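PDB 4FVA: 5'-tyrosyl-DNA phosphodiesterase from Caenorhabditis elegans, which belongs to the endonuclease/exonuclease/phosphatase family of the DNase I-like clan and holds a bound magnesium ion. Local coordinates for residues Met17-Asp22 against Lys34-Ile39; Leu29-Lys34 against Ile237-Cys242; Asn202-Gly207 against Leu241-Asp246; Thr230-Gln235 against Ala249-Phe254. All blocks are in the same frame, centred on the assembly; numbering follows the deposited sequence.

Contact 1: Met17-Asp22 against Lys34-Ile39; sequences MSWNID and KAVAHI. With MG (magnesium ion), chain F.
Trp19 and Val36 reach toward each other tip to tip, yet the same face of the indole that carries Val36 CG2 near its rim also carries a neighbour from its own segment, Ile21 CG2, just past the strand end and 3.8 Å above the ring plane. With CG anti to the backbone N (chi1 -154°), the indole leaves the strand 13-20 for the helix, and its six-membered ring does the touching. Val36 CG1 comes within 3.9 Å of Trp19 CZ3. Ile39 arrives across the indole at about a right angle, its CD1 lying at the ring edge, 3.8 Å from Trp19 CH2. Val36 thus touches both Trp19 and Ile21, its CG1 lying 4.0 Å from Ile21 CG2. The extended Met17 adds a looser touch, CE to Ile39 CG2 at 4.3 Å. Strand 17-20 and helix 34-39 run nearly antiparallel, at 171°, as the first strand and helix of a beta-alpha-beta unit completed by strand 47-53.

Just beyond the strand the chemistry changes. Asn20 OD1 accepts from Asp22 N at 2.9 Å, an Asx turn that curls the chain, and Asp22 OD1 binds the magnesium ion at 2.4 Å. Glu52 shares this metal, and the indole NE1 is satisfied by His247 O. No hydrogen bond joins strand to helix, which is consistent with shape and apolar burial holding them together, while Asn20 OD1 serves the turn and Asp22 OD1 the metal.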
loop_
_atom_site.group_PDB
_atom_site.type_symbol
_atom_site.label_atom_id
_atom_site.label_comp_id
_atom_site.label_asym_id
_atom_site.label_seq_id
_atom_site.Cartn_x
_atom_site.Cartn_y
_atom_site.Cartn_z
ATOM N N MET A 17 0.066 -5.043 -4.594
ATOM C CA MET A 17 -1.081 -4.150 -4.670
ATOM C C MET A 17 -1.184 -3.414 -3.343
ATOM O O MET A 17 -0.918 -4.003 -2.290
ATOM C CB MET A 17 -2.356 -4.954 -4.932
ATOM C CG MET A 17 -3.634 -4.114 -4.962
ATOM S SD MET A 17 -4.980 -5.132 -5.564
ATOM C CE MET A 17 -6.391 -4.164 -5.038
ATOM N N SER A 18 -1.526 -2.123 -3.394
ATOM C CA SER A 18 -1.703 -1.311 -2.183
ATOM C C SER A 18 -2.983 -0.494 -2.279
ATOM O O SER A 18 -3.281 0.076 -3.341
ATOM C CB SER A 18 -0.508 -0.386 -1.964
ATOM O OG SER A 18 -0.690 0.409 -0.802
ATOM N N TRP A 19 -3.729 -0.411 -1.179
ATOM C CA TRP A 19 -5.050 0.210 -1.219
ATOM C C TRP A 19 -5.469 0.777 0.124
ATOM O O TRP A 19 -5.520 0.058 1.129
ATOM C CB TRP A 19 -6.084 -0.828 -1.665
ATOM C CG TRP A 19 -7.308 -0.273 -2.326
ATOM C CD1 TRP A 19 -7.652 1.054 -2.484
ATOM C CD2 TRP A 19 -8.358 -1.035 -2.941
ATOM N NE1 TRP A 19 -8.844 1.150 -3.157
ATOM C CE2 TRP A 19 -9.297 -0.112 -3.456
ATOM C CE3 TRP A 19 -8.589 -2.406 -3.113
ATOM C CZ2 TRP A 19 -10.449 -0.520 -4.144
ATOM C CZ3 TRP A 19 -9.737 -2.814 -3.791
ATOM C CH2 TRP A 19 -10.655 -1.867 -4.298
ATOM N N ASN A 20 -5.766 2.072 0.136
ATOM C CA ASN A 20 -6.425 2.668 1.285
ATOM C C ASN A 20 -7.902 2.406 1.088
ATOM O O ASN A 20 -8.503 2.940 0.148
ATOM C CB ASN A 20 -6.112 4.162 1.381
ATOM C CG ASN A 20 -6.870 4.848 2.501
ATOM O OD1 ASN A 20 -8.001 4.474 2.811
ATOM N ND2 ASN A 20 -6.243 5.849 3.122
ATOM N N ILE A 21 -8.481 1.568 1.947
ATOM C CA ILE A 21 -9.853 1.112 1.709
ATOM C C ILE A 21 -10.935 1.954 2.410
ATOM O O ILE A 21 -12.126 1.602 2.412
ATOM C CB ILE A 21 -10.022 -0.391 2.009
ATOM C CG1 ILE A 21 -9.791 -0.701 3.483
ATOM C CG2 ILE A 21 -9.083 -1.241 1.072
ATOM C CD1 ILE A 21 -9.985 -2.161 3.831
ATOM N N ASP A 22 -10.522 3.080 2.984
ATOM C CA ASP A 22 -11.498 4.049 3.478
ATOM C C ASP A 22 -12.445 3.398 4.481
ATOM O O ASP A 22 -13.659 3.612 4.428
ATOM C CB ASP A 22 -12.287 4.609 2.291
ATOM C CG ASP A 22 -13.001 5.920 2.600
ATOM O OD1 ASP A 22 -12.708 6.532 3.643
ATOM O OD2 ASP A 22 -13.854 6.335 1.777
ATOM N N LYS A 34 -16.944 -5.988 0.861
ATOM C CA LYS A 34 -17.194 -7.126 -0.021
ATOM C C LYS A 34 -16.647 -6.845 -1.416
ATOM O O LYS A 34 -16.084 -7.728 -2.048
ATOM C CB LYS A 34 -18.692 -7.445 -0.109
ATOM C CG LYS A 34 -19.284 -8.053 1.156
ATOM C CD LYS A 34 -20.794 -8.286 0.976
ATOM C CE LYS A 34 -21.411 -8.944 2.211
ATOM N NZ LYS A 34 -22.896 -9.096 2.106
ATOM N N ALA A 35 -16.842 -5.622 -1.910
ATOM C CA ALA A 35 -16.303 -5.238 -3.220
ATOM C C ALA A 35 -14.775 -5.259 -3.214
ATOM O O ALA A 35 -14.139 -5.695 -4.190
ATOM C CB ALA A 35 -16.831 -3.867 -3.656
ATOM N N VAL A 36 -14.181 -4.763 -2.130
ATOM C CA VAL A 36 -12.731 -4.821 -2.004
ATOM C C VAL A 36 -12.246 -6.275 -2.107
ATOM O O VAL A 36 -11.347 -6.580 -2.880
ATOM C CB VAL A 36 -12.229 -4.194 -0.677
ATOM C CG1 VAL A 36 -10.749 -4.533 -0.457
ATOM C CG2 VAL A 36 -12.426 -2.662 -0.688
ATOM N N ALA A 37 -12.842 -7.170 -1.331
ATOM C CA ALA A 37 -12.408 -8.561 -1.363
ATOM C C ALA A 37 -12.622 -9.155 -2.754
ATOM O O ALA A 37 -11.794 -9.925 -3.241
ATOM C CB ALA A 37 -13.122 -9.380 -0.294
ATOM N N HIS A 38 -13.725 -8.778 -3.388
ATOM C CA HIS A 38 -14.025 -9.219 -4.742
ATOM C C HIS A 38 -12.934 -8.820 -5.737
ATOM O O HIS A 38 -12.459 -9.644 -6.535
ATOM C CB HIS A 38 -15.370 -8.641 -5.184
ATOM C CG HIS A 38 -15.900 -9.234 -6.447
ATOM N ND1 HIS A 38 -15.564 -8.754 -7.697
ATOM C CD2 HIS A 38 -16.751 -10.267 -6.658
ATOM C CE1 HIS A 38 -16.180 -9.471 -8.619
ATOM N NE2 HIS A 38 -16.909 -10.393 -8.014
ATOM N N ILE A 39 -12.531 -7.556 -5.680
ATOM C CA ILE A 39 -11.525 -7.034 -6.597
ATOM C C ILE A 39 -10.161 -7.695 -6.365
ATOM O O ILE A 39 -9.455 -8.040 -7.319
ATOM C CB ILE A 39 -11.438 -5.480 -6.502
ATOM C CG1 ILE A 39 -12.623 -4.855 -7.251
ATOM C CG2 ILE A 39 -10.123 -4.979 -7.084
ATOM C CD1 ILE A 39 -13.040 -3.488 -6.741
HETATM MG MG MG F . -10.969 7.749 4.689
HETATM O O HOH W 1 -9.770 6.861 2.681
HETATM O O HOH W 2 -12.725 9.085 5.973
#

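Contact 2: Leu29-Lys34 against Ile237-Cys242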
loop_
_atom_site.group_PDB
_atom_site.type_symbol
_atom_site.label_atom_id
_atom_site.label_comp_id
_atom_site.label_asym_id
_atom_site.label_seq_id
_atom_site.Cartn_x
_atom_site.Cartn_y
_atom_site.Cartn_z
ATOM N N LEU A 29 -20.365 0.510 4.187
ATOM C CA LEU A 29 -19.089 -0.114 4.530
ATOM C C LEU A 29 -19.029 -1.619 4.199
ATOM O O LEU A 29 -18.034 -2.107 3.644
ATOM C CB LEU A 29 -18.732 0.143 5.996
ATOM C CG LEU A 29 -17.385 -0.432 6.448
ATOM C CD1 LEU A 29 -16.245 0.191 5.639
ATOM C CD2 LEU A 29 -17.159 -0.202 7.964
ATOM N N LEU A 30 -20.054 -2.369 4.597
ATOM C CA LEU A 30 -20.052 -3.808 4.337
ATOM C C LEU A 30 -20.043 -4.096 2.843
ATOM O O LEU A 30 -19.230 -4.878 2.358
ATOM C CB LEU A 30 -21.229 -4.514 5.027
ATOM C CG LEU A 30 -21.271 -6.041 4.802
ATOM C CD1 LEU A 30 -19.985 -6.702 5.260
ATOM C CD2 LEU A 30 -22.428 -6.659 5.565
ATOM N N THR A 31 -20.921 -3.438 2.097
ATOM C CA THR A 31 -20.956 -3.659 0.659
ATOM C C THR A 31 -19.603 -3.324 0.034
ATOM O O THR A 31 -19.113 -4.049 -0.850
ATOM C CB THR A 31 -22.078 -2.832 -0.008
ATOM O OG1 THR A 31 -23.348 -3.263 0.488
ATOM C CG2 THR A 31 -22.059 -2.994 -1.516
ATOM N N ARG A 32 -19.003 -2.229 0.493
ATOM C CA ARG A 32 -17.714 -1.787 -0.033
ATOM C C ARG A 32 -16.590 -2.775 0.313
ATOM O O ARG A 32 -15.733 -3.063 -0.527
ATOM C CB ARG A 32 -17.376 -0.358 0.434
ATOM C CG ARG A 32 -18.291 0.747 -0.154
ATOM C CD ARG A 32 -18.126 2.106 0.563
ATOM N NE ARG A 32 -16.725 2.342 0.838
ATOM C CZ ARG A 32 -16.206 2.618 2.026
ATOM N NH1 ARG A 32 -16.989 2.793 3.081
ATOM N NH2 ARG A 32 -14.889 2.759 2.136
ATOM N N MET A 33 -16.594 -3.305 1.536
ATOM C CA MET A 33 -15.549 -4.269 1.907
ATOM C C MET A 33 -15.701 -5.573 1.108
ATOM O O MET A 33 -14.713 -6.185 0.722
ATOM C CB MET A 33 -15.530 -4.552 3.414
ATOM C CG MET A 33 -15.170 -3.342 4.293
ATOM S SD MET A 33 -13.604 -2.561 3.854
ATOM C CE MET A 33 -14.174 -1.387 2.637
ATOM N N LYS A 34 -16.944 -5.988 0.861
ATOM C CA LYS A 34 -17.194 -7.126 -0.021
ATOM C C LYS A 34 -16.647 -6.845 -1.416
ATOM O O LYS A 34 -16.084 -7.728 -2.048
ATOM C CB LYS A 34 -18.692 -7.445 -0.109
ATOM C CG LYS A 34 -19.284 -8.053 1.156
ATOM C CD LYS A 34 -20.794 -8.286 0.976
ATOM C CE LYS A 34 -21.411 -8.944 2.211
ATOM N NZ LYS A 34 -22.896 -9.096 2.106
ATOM N N ILE A 237 -19.718 0.601 -7.560
ATOM C CA ILE A 237 -20.502 -0.561 -7.170
ATOM C C ILE A 237 -21.957 -0.298 -7.541
ATOM O O ILE A 237 -22.510 0.729 -7.164
ATOM C CB ILE A 237 -20.380 -0.835 -5.654
ATOM C CG1 ILE A 237 -18.906 -1.044 -5.248
ATOM C CG2 ILE A 237 -21.198 -2.044 -5.264
ATOM C CD1 ILE A 237 -18.653 -0.863 -3.745
ATOM N N ARG A 238 -22.588 -1.222 -8.261
ATOM C CA ARG A 238 -23.936 -0.960 -8.757
ATOM C C ARG A 238 -24.985 -0.852 -7.661
ATOM O O ARG A 238 -25.802 0.064 -7.684
ATOM C CB ARG A 238 -24.378 -1.997 -9.795
ATOM C CG ARG A 238 -25.730 -1.638 -10.453
ATOM C CD ARG A 238 -26.203 -2.709 -11.439
ATOM N NE ARG A 238 -27.478 -2.380 -12.079
ATOM C CZ ARG A 238 -28.656 -2.878 -11.704
ATOM N NH1 ARG A 238 -28.719 -3.736 -10.692
ATOM N NH2 ARG A 238 -29.770 -2.527 -12.343
ATOM N N SER A 239 -24.970 -1.769 -6.700
ATOM C CA SER A 239 -26.040 -1.815 -5.706
ATOM C C SER A 239 -26.123 -0.563 -4.822
ATOM O O SER A 239 -27.207 -0.192 -4.350
ATOM C CB SER A 239 -25.903 -3.074 -4.841
ATOM O OG SER A 239 -24.718 -3.037 -4.060
ATOM N N CYS A 240 -24.993 0.095 -4.596
ATOM C CA CYS A 240 -24.977 1.246 -3.691
ATOM C C CYS A 240 -24.412 2.491 -4.369
ATOM O O CYS A 240 -24.299 3.537 -3.738
ATOM C CB CYS A 240 -24.195 0.934 -2.417
ATOM S SG CYS A 240 -22.475 0.463 -2.701
ATOM N N LEU A 241 -23.981 2.350 -5.622
ATOM C CA LEU A 241 -23.543 3.502 -6.418
ATOM C C LEU A 241 -22.360 4.282 -5.840
ATOM O O LEU A 241 -22.192 5.463 -6.129
ATOM C CB LEU A 241 -24.720 4.456 -6.678
ATOM C CG LEU A 241 -25.910 3.820 -7.396
ATOM C CD1 LEU A 241 -27.004 4.879 -7.690
ATOM C CD2 LEU A 241 -25.420 3.189 -8.696
ATOM N N CYS A 242 -21.545 3.643 -5.014
ATOM C CA CYS A 242 -20.307 4.289 -4.588
ATOM C C CYS A 242 -19.098 3.456 -5.025
ATOM O O CYS A 242 -19.238 2.287 -5.441
ATOM C CB CYS A 242 -20.309 4.516 -3.083
ATOM S SG CYS A 242 -20.324 2.970 -2.161
HETATM O O HOH W 3 -25.952 -2.315 -1.099
#
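Thr31 CG2, on helix 29-43, meets three side chains of the loop 237-242 at once. Cys240 SG lies 3.7 Å from this methyl group, Ser239 OG is equally near, and Ile237 CG2 follows at 4.0 Å. The methyl is anti to the backbone N (chi1 -63° for OG1), while the hydroxyl lies beside that nitrogen and shares a water with Ser239 OG at the exposed margin. At the next residue the aliphatic part of Arg32 takes over. Its CD rests 3.6 Å from Cys242 SG, with CG similarly close, and Ile237 crosses it at about a right angle, bringing CD1 to 3.9 Å from Arg32 CA.

A second shell fixes these groups. The Arg32 chain bends at chi3 (41°), and its guanidinium is gripped by backbone carbonyls: NE by Pro244 O, NH2 by Asp22 O, NH1 by Asp25 O and Arg27 O. Met33 CE covers part of one guanidinium face. The loop is folded back on itself by the bond from Ile237 N to Cys242 O, 2.8 Å long, aided by a weak one from Leu241 N to Ile237 O.

What results is a helix-to-loop junction in a DNase I-like fold: the first long helix is joined to the connection between the last two strands, with a buried arginine collecting carbonyls close to the magnesium site.

Contact 3: Asn202-Gly207 against Leu241-Asp246; sequences NDNKQG and LCFPSD
Asn204 has its CG anti to the carbonyl carbon (chi1 -87°), and chi2 of 33° then turns the amide, which meets the backbone of Phe243; Asn202 CG is anti to its backbone N, and ND2 at the end of that side chain meets Ser245 O. Both ends of the Asn204 amide serve the same residue. Its OD1 accepts from Phe243 N at 2.8 Å on a lone pair, and its ND2 donates to Phe243 O at 2.9 Å, standing 46° out of the plane of that carbonyl. Asn202 ND2 gives a second fastening, an in-plane bond of 2.9 Å to Ser245 O; its OD1 is spent at home on Asn204 N, closing an Asx turn that links Asn202 to the backbone of Asn204.

The Phe243 ring receives oxygen at its edge: Asn204 OD1 lies in its plane, and Asp203 OD1 comes within 3.4 Å of CE2. That aspartate is engaged in a salt bridge with Arg236. Farther along, Lys205 NZ stays 4.1 Å from Asp246 OD2, beyond a salt bridge, and a water at 2.6 Å from NZ and 2.7 Å from OD2 spans the gap. Trp197 also bonds Asp246, and Lys205 NZ reaches Asp22 OD1 at the magnesium site.

Neither segment is regular strand, and two side-chain amides bond backbone groups of Phe243 and Ser245, consistent with directed bonds helping to fix the loop beside the metal site.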
loop_
_atom_site.group_PDB
_atom_site.type_symbol
_atom_site.label_atom_id
_atom_site.label_comp_id
_atom_site.label_asym_id
_atom_site.label_seq_id
_atom_site.Cartn_x
_atom_site.Cartn_y
_atom_site.Cartn_z
ATOM N N ASN A 202 -13.571 10.628 -8.343
ATOM C CA ASN A 202 -14.068 9.852 -7.216
ATOM C C ASN A 202 -14.949 10.720 -6.335
ATOM O O ASN A 202 -14.470 11.690 -5.753
ATOM C CB ASN A 202 -12.901 9.263 -6.413
ATOM C CG ASN A 202 -13.341 8.177 -5.458
ATOM O OD1 ASN A 202 -14.206 8.390 -4.601
ATOM N ND2 ASN A 202 -12.768 6.985 -5.619
ATOM N N ASP A 203 -16.229 10.367 -6.227
ATOM C CA ASP A 203 -17.177 11.179 -5.469
ATOM C C ASP A 203 -17.608 10.526 -4.167
ATOM O O ASP A 203 -18.639 10.894 -3.600
ATOM C CB ASP A 203 -18.413 11.537 -6.315
ATOM C CG ASP A 203 -19.192 10.312 -6.780
ATOM O OD1 ASP A 203 -18.767 9.175 -6.487
ATOM O OD2 ASP A 203 -20.222 10.486 -7.467
ATOM N N ASN A 204 -16.841 9.552 -3.690
ATOM C CA ASN A 204 -17.132 8.998 -2.377
ATOM C C ASN A 204 -17.117 10.124 -1.345
ATOM O O ASN A 204 -17.922 10.142 -0.410
ATOM C CB ASN A 204 -16.149 7.891 -1.988
ATOM C CG ASN A 204 -16.569 6.517 -2.501
ATOM O OD1 ASN A 204 -17.181 6.385 -3.568
ATOM N ND2 ASN A 204 -16.270 5.485 -1.711
ATOM N N LYS A 205 -16.189 11.061 -1.521
ATOM C CA LYS A 205 -16.103 12.220 -0.636
ATOM C C LYS A 205 -16.507 13.528 -1.316
ATOM O O LYS A 205 -16.116 13.817 -2.454
ATOM C CB LYS A 205 -14.696 12.338 -0.054
ATOM C CG LYS A 205 -14.293 11.099 0.695
ATOM C CD LYS A 205 -15.235 10.889 1.871
ATOM C CE LYS A 205 -14.944 9.586 2.614
ATOM N NZ LYS A 205 -13.635 9.596 3.316
ATOM N N GLN A 206 -17.324 14.291 -0.598
ATOM C CA GLN A 206 -17.796 15.605 -1.015
ATOM C C GLN A 206 -17.059 16.709 -0.265
ATOM O O GLN A 206 -16.529 16.488 0.826
ATOM C CB GLN A 206 -19.293 15.742 -0.754
ATOM C CG GLN A 206 -19.613 16.181 0.664
ATOM C CD GLN A 206 -21.096 16.343 0.893
ATOM O OE1 GLN A 206 -21.911 15.788 0.156
ATOM N NE2 GLN A 206 -21.458 17.110 1.914
ATOM N N GLY A 207 -17.007 17.889 -0.871
ATOM C CA GLY A 207 -16.493 19.072 -0.205
ATOM C C GLY A 207 -15.111 19.426 -0.698
ATOM O O GLY A 207 -14.597 20.512 -0.432
ATOM N N LEU A 241 -23.981 2.350 -5.622
ATOM C CA LEU A 241 -23.543 3.502 -6.418
ATOM C C LEU A 241 -22.360 4.282 -5.840
ATOM O O LEU A 241 -22.192 5.463 -6.129
ATOM C CB LEU A 241 -24.720 4.456 -6.678
ATOM C CG LEU A 241 -25.910 3.820 -7.396
ATOM C CD1 LEU A 241 -27.004 4.879 -7.690
ATOM C CD2 LEU A 241 -25.420 3.189 -8.696
ATOM N N CYS A 242 -21.545 3.643 -5.014
ATOM C CA CYS A 242 -20.307 4.289 -4.588
ATOM C C CYS A 242 -19.098 3.456 -5.025
ATOM O O CYS A 242 -19.238 2.287 -5.441
ATOM C CB CYS A 242 -20.309 4.516 -3.083
ATOM S SG CYS A 242 -20.324 2.970 -2.161
ATOM N N PHE A 243 -17.913 4.057 -4.963
ATOM C CA PHE A 243 -16.694 3.321 -5.230
ATOM C C PHE A 243 -16.311 2.545 -3.977
ATOM O O PHE A 243 -16.750 2.890 -2.878
ATOM C CB PHE A 243 -15.587 4.274 -5.653
ATOM C CG PHE A 243 -15.894 5.027 -6.925
ATOM C CD1 PHE A 243 -15.620 4.460 -8.164
ATOM C CD2 PHE A 243 -16.459 6.300 -6.880
ATOM C CE1 PHE A 243 -15.895 5.142 -9.340
ATOM C CE2 PHE A 243 -16.750 6.993 -8.062
ATOM C CZ PHE A 243 -16.471 6.420 -9.286
ATOM N N PRO A 244 -15.516 1.471 -4.132
ATOM C CA PRO A 244 -15.099 0.725 -2.937
ATOM C C PRO A 244 -14.406 1.637 -1.936
ATOM O O PRO A 244 -14.583 1.503 -0.730
ATOM C CB PRO A 244 -14.101 -0.302 -3.500
ATOM C CG PRO A 244 -14.560 -0.527 -4.925
ATOM C CD PRO A 244 -15.020 0.854 -5.379
ATOM N N SER A 245 -13.639 2.583 -2.455
ATOM C CA SER A 245 -12.879 3.512 -1.625
ATOM C C SER A 245 -12.781 4.856 -2.322
ATOM O O SER A 245 -12.987 4.936 -3.524
ATOM C CB SER A 245 -11.471 2.953 -1.379
ATOM O OG SER A 245 -10.655 3.896 -0.704
ATOM N N ASP A 246 -12.435 5.903 -1.581
ATOM C CA ASP A 246 -12.156 7.194 -2.204
ATOM C C ASP A 246 -10.771 7.204 -2.853
ATOM O O ASP A 246 -10.414 8.176 -3.531
ATOM C CB ASP A 246 -12.319 8.360 -1.216
ATOM C CG ASP A 246 -11.327 8.304 -0.076
ATOM O OD1 ASP A 246 -10.993 7.191 0.395
ATOM O OD2 ASP A 246 -10.870 9.385 0.353
HETATM O O HOH W 4 -11.099 9.759 2.975
#

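Contact 4: Thr230-Gln235 against Ala249-Phe254; sequences TLEGRQ and AINATF
Glu232 and Asn251 set carboxylate against amide with their planes 71° apart, Glu232 OE2 standing 3.7 Å from Asn251 ND2 without a hydrogen bond between them. Thr230 mediates. Its OG1 donates to Glu232 OE2 at 2.9 Å, meeting that oxygen on its anti side, and accepts a weak bond of 3.4 Å from Asn251 ND2. Thr230 and Asn251 lie side by side and point the same way; the two bonds string carboxylate, hydroxyl and amide together on the face that also carries Ala249 CB. Glu232 CG lies 3.8 Å from Asn251 CB, and the bend at chi2 (-74°) then sets CD. Another flat group, the Arg234 guanidinium, has Leu231 CB over one face, offset toward the rim.

Beneath this lies regular antiparallel pairing. Thr230 with Asn251 and Glu232 with Ala249 are hydrogen-bonded pairs, each joined by two backbone bonds; Thr230 N to Asn251 O, for example, spans 3.0 Å. Between them Leu231 and Ile250 form a non-hydrogen-bonded pair, their side chains turned to the other face, where Leu231 CD2 meets Ile250 CG2 at 3.8 Å. Ala249 O accepts from Glu232 N and also draws in Leu231 CA at 3.3 Å, a CA-H...O contact. On the Asn251 face, Val43 of the helix 29-43 touches both Glu232 and Asn251.

Past Glu232 the chain turns away at Gly233, whose phi is positive. The pair forms one margin of a six-stranded mixed sheet in this DNase I-like fold, strand 226-232 being outermost in the chain and strand 249-255 adjoining strand 13-20.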
loop_
_atom_site.group_PDB
_atom_site.type_symbol
_atom_site.label_atom_id
_atom_site.label_comp_id
_atom_site.label_asym_id
_atom_site.label_seq_id
_atom_site.Cartn_x
_atom_site.Cartn_y
_atom_site.Cartn_z
ATOM N N THR A 230 -0.558 -0.556 -12.791
ATOM C CA THR A 230 -1.947 -0.225 -13.158
ATOM C C THR A 230 -2.726 0.296 -11.956
ATOM O O THR A 230 -2.279 0.171 -10.814
ATOM C CB THR A 230 -2.716 -1.437 -13.715
ATOM O OG1 THR A 230 -2.898 -2.401 -12.666
ATOM C CG2 THR A 230 -1.960 -2.085 -14.877
ATOM N N LEU A 231 -3.895 0.875 -12.210
ATOM C CA LEU A 231 -4.776 1.290 -11.127
ATOM C C LEU A 231 -5.939 0.323 -11.078
ATOM O O LEU A 231 -6.345 -0.188 -12.117
ATOM C CB LEU A 231 -5.287 2.718 -11.353
ATOM C CG LEU A 231 -4.169 3.757 -11.332
ATOM C CD1 LEU A 231 -4.698 5.174 -11.550
ATOM C CD2 LEU A 231 -3.420 3.646 -10.010
ATOM N N GLU A 232 -6.490 0.089 -9.888
ATOM C CA GLU A 232 -7.598 -0.849 -9.754
ATOM C C GLU A 232 -8.666 -0.286 -8.824
ATOM O O GLU A 232 -8.441 0.728 -8.155
ATOM C CB GLU A 232 -7.092 -2.196 -9.234
ATOM C CG GLU A 232 -5.924 -2.776 -10.026
ATOM C CD GLU A 232 -6.362 -3.328 -11.378
ATOM O OE1 GLU A 232 -7.580 -3.521 -11.588
ATOM O OE2 GLU A 232 -5.487 -3.589 -12.225
ATOM N N GLY A 233 -9.837 -0.926 -8.817
ATOM C CA GLY A 233 -10.962 -0.474 -8.008
ATOM C C GLY A 233 -11.589 0.807 -8.516
ATOM O O GLY A 233 -12.138 1.595 -7.727
ATOM N N ARG A 234 -11.533 1.028 -9.830
ATOM C CA ARG A 234 -12.055 2.271 -10.393
ATOM C C ARG A 234 -13.509 2.202 -10.849
ATOM O O ARG A 234 -14.053 3.168 -11.392
ATOM C CB ARG A 234 -11.171 2.756 -11.541
ATOM C CG ARG A 234 -9.823 3.268 -11.071
ATOM C CD ARG A 234 -9.086 4.017 -12.170
ATOM N NE ARG A 234 -8.553 3.147 -13.214
ATOM C CZ ARG A 234 -7.780 3.576 -14.209
ATOM N NH1 ARG A 234 -7.443 4.859 -14.278
ATOM N NH2 ARG A 234 -7.329 2.728 -15.123
ATOM N N GLN A 235 -14.147 1.069 -10.613
ATOM C CA GLN A 235 -15.525 0.902 -11.052
ATOM C C GLN A 235 -16.496 1.112 -9.895
ATOM O O GLN A 235 -16.255 0.668 -8.767
ATOM C CB GLN A 235 -15.702 -0.485 -11.668
ATOM C CG GLN A 235 -17.100 -0.801 -12.143
ATOM C CD GLN A 235 -17.182 -2.181 -12.760
ATOM O OE1 GLN A 235 -16.168 -2.854 -12.935
ATOM N NE2 GLN A 235 -18.394 -2.620 -13.068
ATOM N N ALA A 249 -6.820 1.645 -6.081
ATOM C CA ALA A 249 -5.728 0.783 -5.644
ATOM C C ALA A 249 -4.578 0.898 -6.642
ATOM O O ALA A 249 -4.809 1.143 -7.823
ATOM C CB ALA A 249 -6.199 -0.672 -5.533
ATOM N N ILE A 250 -3.346 0.754 -6.174
ATOM C CA ILE A 250 -2.229 0.634 -7.092
ATOM C C ILE A 250 -1.812 -0.828 -7.156
ATOM O O ILE A 250 -1.928 -1.561 -6.174
ATOM C CB ILE A 250 -1.031 1.565 -6.760
ATOM C CG1 ILE A 250 -0.441 1.268 -5.384
ATOM C CG2 ILE A 250 -1.452 3.041 -6.853
ATOM C CD1 ILE A 250 0.774 2.144 -5.074
ATOM N N ASN A 251 -1.353 -1.244 -8.328
ATOM C CA ASN A 251 -1.036 -2.635 -8.594
ATOM C C ASN A 251 0.251 -2.725 -9.420
ATOM O O ASN A 251 0.264 -2.388 -10.602
ATOM C CB ASN A 251 -2.210 -3.284 -9.332
ATOM C CG ASN A 251 -1.968 -4.753 -9.635
ATOM O OD1 ASN A 251 -1.348 -5.460 -8.853
ATOM N ND2 ASN A 251 -2.431 -5.207 -10.795
ATOM N N ALA A 252 1.346 -3.137 -8.795
ATOM C CA ALA A 252 2.621 -3.163 -9.503
ATOM C C ALA A 252 3.143 -4.583 -9.631
ATOM O O ALA A 252 3.196 -5.337 -8.637
ATOM C CB ALA A 252 3.643 -2.272 -8.797
ATOM N N THR A 253 3.577 -4.928 -10.838
ATOM C CA THR A 253 4.136 -6.254 -11.102
ATOM C C THR A 253 5.614 -6.110 -11.420
ATOM O O THR A 253 5.992 -5.442 -12.393
ATOM C CB THR A 253 3.412 -6.957 -12.270
ATOM O OG1 THR A 253 2.013 -7.076 -11.979
ATOM C CG2 THR A 253 4.010 -8.347 -12.522
ATOM N N PHE A 254 6.445 -6.755 -10.605
ATOM C CA PHE A 254 7.885 -6.626 -10.739
ATOM C C PHE A 254 8.456 -7.896 -11.361
ATOM O O PHE A 254 8.062 -9.014 -11.007
ATOM C CB PHE A 254 8.534 -6.349 -9.382
ATOM C CG PHE A 254 7.960 -5.144 -8.662
ATOM C CD1 PHE A 254 6.790 -5.252 -7.923
ATOM C CD2 PHE A 254 8.599 -3.911 -8.712
ATOM C CE1 PHE A 254 6.267 -4.152 -7.251
ATOM C CE2 PHE A 254 8.078 -2.808 -8.050
ATOM C CZ PHE A 254 6.909 -2.931 -7.319
#

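How the contacts relate
Contacts 1, 2 and 3 crowd around the magnesium end of the fold, their centres 11 to 13 Å apart, whereas contact 4 lies about 10 Å from contact 1 but 17 and 19 Å from contacts 3 and 2. Contacts 1 and 2 use successive parts of helix 29-43 and share Lys34; contacts 2 and 3 share Leu241 and Cys242. Strands 13-20 and 249-255 are sheet neighbours, linking contact 1 to contact 4. Contacts 1 and 2 both open near the N-terminus and alternate along the chain; contact 1 closes before contacts 3 and 4 open, and those two alternate in turn. The loop between the last two strands touches helix, sheet and the magnesium surroundings.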